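Local coordinates for protein myosin-4 (Saccharomyces cerevisiae, PDB 3MMI) that helps carry mRNAs such as the ASH1 message into the yeast bud as a type V myosin, here represented by its globular tail, at residues Thr60-Ser63 / Ser64-Asn68; Ala166-Ile170 / Phe171-Leu175. All coordinates share one frame; numbering follows the deposited sequence.

Contact 1: residues Thr60-Ser63 / Ser64-Asn68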
loop_
_atom_site.group_PDB
_atom_site.type_symbol
_atom_site.label_atom_id
_atom_site.label_comp_id
_atom_site.label_asym_id
_atom_site.label_seq_id
_atom_site.Cartn_x
_atom_site.Cartn_y
_atom_site.Cartn_z
ATOM N N THR A 60 -6.882 16.567 -22.323
ATOM C CA THR A 60 -7.246 17.360 -23.502
ATOM C C THR A 60 -7.945 16.509 -24.536
ATOM O O THR A 60 -8.935 16.922 -25.036
ATOM C CB THR A 60 -6.030 18.074 -24.157
ATOM O OG1 THR A 60 -5.525 19.089 -23.278
ATOM C CG2 THR A 60 -6.437 18.714 -25.459
ATOM N N VAL A 61 -7.441 15.319 -24.828
ATOM C CA VAL A 61 -8.042 14.509 -25.878
ATOM C C VAL A 61 -9.420 14.055 -25.380
ATOM O O VAL A 61 -10.433 14.225 -26.083
ATOM C CB VAL A 61 -7.195 13.289 -26.245
ATOM C CG1 VAL A 61 -7.921 12.409 -27.197
ATOM C CG2 VAL A 61 -5.874 13.696 -26.829
ATOM N N VAL A 62 -9.459 13.468 -24.171
ATOM C CA VAL A 62 -10.758 13.017 -23.618
ATOM C C VAL A 62 -11.796 14.103 -23.571
ATOM O O VAL A 62 -12.944 13.875 -24.010
ATOM C CB VAL A 62 -10.662 12.459 -22.166
ATOM C CG1 VAL A 62 -12.013 12.177 -21.620
ATOM C CG2 VAL A 62 -9.759 11.238 -22.114
ATOM N N SER A 63 -11.448 15.258 -23.000
ATOM C CA SER A 63 -12.459 16.321 -23.074
ATOM C C SER A 63 -12.879 16.839 -24.460
ATOM O O SER A 63 -14.046 17.165 -24.609
ATOM C CB SER A 63 -12.273 17.459 -22.093
ATOM O OG SER A 63 -11.524 18.453 -22.655
ATOM N N SER A 64 -11.993 16.845 -25.462
ATOM C CA SER A 64 -12.442 17.199 -26.842
ATOM C C SER A 64 -13.472 16.176 -27.281
ATOM O O SER A 64 -14.600 16.513 -27.585
ATOM C CB SER A 64 -11.265 17.270 -27.846
ATOM O OG SER A 64 -11.731 17.589 -29.152
ATOM N N LEU A 65 -13.088 14.913 -27.244
ATOM C CA LEU A 65 -13.958 13.816 -27.631
ATOM C C LEU A 65 -15.315 13.843 -26.944
ATOM O O LEU A 65 -16.317 13.571 -27.568
ATOM C CB LEU A 65 -13.280 12.487 -27.376
ATOM C CG LEU A 65 -12.123 12.101 -28.281
ATOM C CD1 LEU A 65 -11.352 10.947 -27.648
ATOM C CD2 LEU A 65 -12.629 11.638 -29.673
ATOM N N VAL A 66 -15.354 14.213 -25.672
ATOM C CA VAL A 66 -16.624 14.130 -24.939
ATOM C C VAL A 66 -17.525 15.256 -25.349
ATOM O O VAL A 66 -18.750 15.098 -25.456
ATOM C CB VAL A 66 -16.448 14.178 -23.341
ATOM C CG1 VAL A 66 -17.754 14.563 -22.624
ATOM C CG2 VAL A 66 -15.893 12.855 -22.806
ATOM N N ARG A 67 -16.933 16.408 -25.600
ATOM C CA ARG A 67 -17.664 17.591 -26.001
ATOM C C ARG A 67 -18.308 17.430 -27.344
ATOM O O ARG A 67 -19.373 17.940 -27.579
ATOM C CB ARG A 67 -16.738 18.785 -26.075
ATOM C CG ARG A 67 -17.396 19.961 -26.638
ATOM C CD ARG A 67 -17.345 21.047 -25.672
ATOM N NE ARG A 67 -15.963 21.180 -25.356
ATOM C CZ ARG A 67 -15.023 21.170 -26.273
ATOM N NH1 ARG A 67 -15.350 21.066 -27.529
ATOM N NH2 ARG A 67 -13.760 21.262 -25.923
ATOM N N ASN A 68 -17.628 16.708 -28.212
ATOM C CA ASN A 68 -18.077 16.478 -29.564
ATOM C C ASN A 68 -18.819 15.166 -29.614
ATOM O O ASN A 68 -19.074 14.603 -30.697
ATOM C CB ASN A 68 -16.880 16.487 -30.543
ATOM C CG ASN A 68 -16.189 17.835 -30.545
ATOM O OD1 ASN A 68 -16.873 18.869 -30.824
ATOM N ND2 ASN A 68 -14.877 17.870 -30.190
#
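Val66 N donates to Val62 O at 2.9 Å, the shortest of four i to i+4 backbone bonds along this stretch of helix, although it is bent, with 141° at the hydrogen. One residue back the bond is straighter: Leu65 N meets Val61 O with 172° at the hydrogen. Ser64 N to Thr60 O and Arg67 N to Ser63 O, both 3.1 Å, complete the ladder, and Asn68 N still reaches Ser64 O before Asn68 itself leaves the helical conformation.

Two aliphatic pairs each join residues one turn apart on the helix. Val61 and Leu65 run alongside each other in one direction, CG1 of Val61 resting 3.8 Å from CD1 of Leu65; with that methyl anti to its own N (chi1 173°), Val61 holds it on the side of its carbonyl carbon, where the helix brings Leu65 round. In the second pair, Val62 CG1 comes to 4.1 Å from Val66 CG2, and the latter methyl also sits 3.3 Å from Val62 O.

All this is the last part of helix 53-67, at one end of the elongated helical bundle of the globular tail. Val61 and Val62 both pack on Phe77 of helix 71-91, Leu65 and Ser64 meet Leu23 of helix 19-24, and Ser63 touches Phe114 and Gln118 of helix 111-119.

Thr60 OG1 turns back to bond His56 O, a turn earlier in the same helix. Arg67 folds its chain at chi2 and chi3, which brings one face of the guanidinium over Ser63 O; the oxygen stands 4.2 Å above the plane, displaced from the centre of the group.

Contact 2: residues Ala166-Ile170 / Phe171-Leu175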
loop_
_atom_site.group_PDB
_atom_site.type_symbol
_atom_site.label_atom_id
_atom_site.label_comp_id
_atom_site.label_asym_id
_atom_site.label_seq_id
_atom_site.Cartn_x
_atom_site.Cartn_y
_atom_site.Cartn_z
ATOM N N ALA A 166 14.275 -3.945 1.658
ATOM C CA ALA A 166 15.616 -4.616 1.591
ATOM C C ALA A 166 16.716 -3.576 1.780
ATOM O O ALA A 166 17.574 -3.686 2.639
ATOM C CB ALA A 166 15.813 -5.343 0.255
ATOM N N HIS A 167 16.608 -2.518 0.990
ATOM C CA HIS A 167 17.599 -1.487 0.960
ATOM C C HIS A 167 17.738 -0.830 2.329
ATOM O O HIS A 167 18.848 -0.485 2.800
ATOM C CB HIS A 167 17.202 -0.452 -0.076
ATOM C CG HIS A 167 17.905 0.847 0.103
ATOM N ND1 HIS A 167 17.219 2.028 0.358
ATOM C CD2 HIS A 167 19.231 1.167 0.095
ATOM C CE1 HIS A 167 18.092 3.020 0.540
ATOM N NE2 HIS A 167 19.321 2.524 0.388
ATOM N N ILE A 168 16.622 -0.676 3.020
ATOM C CA ILE A 168 16.723 0.008 4.266
ATOM C C ILE A 168 16.896 -1.036 5.364
ATOM O O ILE A 168 17.233 -0.691 6.494
ATOM C CB ILE A 168 15.462 0.782 4.515
ATOM C CG1 ILE A 168 15.377 1.949 3.556
ATOM C CG2 ILE A 168 15.364 1.223 5.859
ATOM C CD1 ILE A 168 14.048 2.531 3.654
ATOM N N GLU A 169 16.719 -2.311 5.063
ATOM C CA GLU A 169 17.080 -3.338 6.059
ATOM C C GLU A 169 16.125 -3.361 7.301
ATOM O O GLU A 169 16.545 -3.536 8.491
ATOM C CB GLU A 169 18.549 -3.147 6.539
ATOM C CG GLU A 169 19.597 -3.167 5.386
ATOM C CD GLU A 169 21.024 -2.947 5.884
ATOM O OE1 GLU A 169 21.797 -3.864 5.858
ATOM O OE2 GLU A 169 21.386 -1.854 6.323
ATOM N N ILE A 170 14.838 -3.184 7.038
ATOM C CA ILE A 170 13.861 -3.081 8.092
ATOM C C ILE A 170 13.920 -4.225 9.100
ATOM O O ILE A 170 13.850 -3.984 10.309
ATOM C CB ILE A 170 12.413 -2.839 7.583
ATOM C CG1 ILE A 170 12.086 -1.316 7.605
ATOM C CG2 ILE A 170 11.401 -3.273 8.619
ATOM C CD1 ILE A 170 12.124 -0.645 6.313
ATOM N N PHE A 171 14.135 -5.430 8.632
ATOM C CA PHE A 171 14.322 -6.537 9.488
ATOM C C PHE A 171 15.433 -6.382 10.542
ATOM O O PHE A 171 15.195 -6.565 11.746
ATOM C CB PHE A 171 14.490 -7.866 8.699
ATOM C CG PHE A 171 14.705 -9.037 9.626
ATOM C CD1 PHE A 171 13.614 -9.665 10.228
ATOM C CD2 PHE A 171 15.977 -9.407 10.014
ATOM C CE1 PHE A 171 13.812 -10.750 11.189
ATOM C CE2 PHE A 171 16.196 -10.441 10.968
ATOM C CZ PHE A 171 15.131 -11.156 11.531
ATOM N N ASP A 172 16.664 -6.107 10.101
ATOM C CA ASP A 172 17.819 -5.941 11.000
ATOM C C ASP A 172 17.710 -4.783 11.888
ATOM O O ASP A 172 18.263 -4.815 12.957
ATOM C CB ASP A 172 19.170 -5.801 10.271
ATOM C CG ASP A 172 19.692 -7.130 9.753
ATOM O OD1 ASP A 172 19.392 -8.155 10.376
ATOM O OD2 ASP A 172 20.390 -7.151 8.692
ATOM N N MET A 173 16.983 -3.774 11.467
ATOM C CA MET A 173 16.756 -2.557 12.272
ATOM C C MET A 173 15.781 -2.851 13.406
ATOM O O MET A 173 15.890 -2.300 14.454
ATOM C CB MET A 173 16.173 -1.502 11.301
ATOM C CG MET A 173 16.469 -0.082 11.618
ATOM S SD MET A 173 15.699 1.065 10.525
ATOM C CE MET A 173 15.120 0.075 9.156
ATOM N N VAL A 174 14.770 -3.713 13.164
ATOM C CA VAL A 174 13.590 -3.727 14.050
ATOM C C VAL A 174 13.511 -5.003 14.789
ATOM O O VAL A 174 13.314 -4.946 16.001
ATOM C CB VAL A 174 12.231 -3.476 13.309
ATOM C CG1 VAL A 174 11.048 -3.759 14.249
ATOM C CG2 VAL A 174 12.179 -2.166 12.655
ATOM N N LEU A 175 13.668 -6.144 14.120
ATOM C CA LEU A 175 13.350 -7.464 14.678
ATOM C C LEU A 175 14.541 -8.331 15.134
ATOM O O LEU A 175 14.327 -9.340 15.879
ATOM C CB LEU A 175 12.603 -8.249 13.589
ATOM C CG LEU A 175 11.231 -7.734 13.236
ATOM C CD1 LEU A 175 10.610 -8.623 12.199
ATOM C CD2 LEU A 175 10.379 -7.679 14.627
#
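Ile168 meets Met173 through its CG2 methyl, which makes a close methyl-methyl approach of 3.5 Å to Met173 CE. The same CE also lies 3.5 Å from Ile168 O. Met173 reaches back this far because its chain is extended through chi2 and then almost eclipsed about the CG-SD bond (chi3 -13°), which turns CE back toward Ile168; the two side chains cross at a slant.

Glu169 follows with positive phi (70°). It is the C-prime residue of a Schellman motif closing helix 132-168, in which Ile170 N bonds Ser165 O and Glu169 N bonds Ala166 O weakly. Glu169 is also the N-cap of short helix 170-174, so a single residue ends one helix and starts the next. Its O accepts Met173 N at 3.0 Å. Its carboxylate comes near a like charge, OE1 lying 4.6 Å from Asp172 OD2, while Asp172 OD1 is bonded by Asn176 ND2.

Ile170 brings CG1 to 3.7 Å from the same Met173 CE, and sets CG2 at 4.3 Å from Val174 CG2. The bond from Val174 N to Ile170 O is weak, with 125° at the hydrogen. Val174 N and Leu175 N both bond Phe171 O, approaching it from the same face of its plane. Before the break, Ile168 packs on Leu191 and Phe194 of helix 185-204; after it, Ile170 and Val174 pack on Leu227 of helix 209-234, and the Phe171 ring makes a cation-pi contact with Lys234.

Contact 1 and contact 2 lie on opposite sides of the chain's centre, their own centres 49 Å apart and their nearest atoms about 36 Å apart. They share no helix. Residues 60-68 form a nearly regular helix end at the far tip of the molecule, partly buried: valines and a leucine face neighbouring helices, while Thr60 and Arg67 are exposed. Residues 166-175 sit deeper, the centre of contact 2 being 18 Å from the centre of the chain and that of contact 1 33 Å. There the helical bonding is interrupted at Glu169 and resumes after it, and a methionine methyl bridges the break.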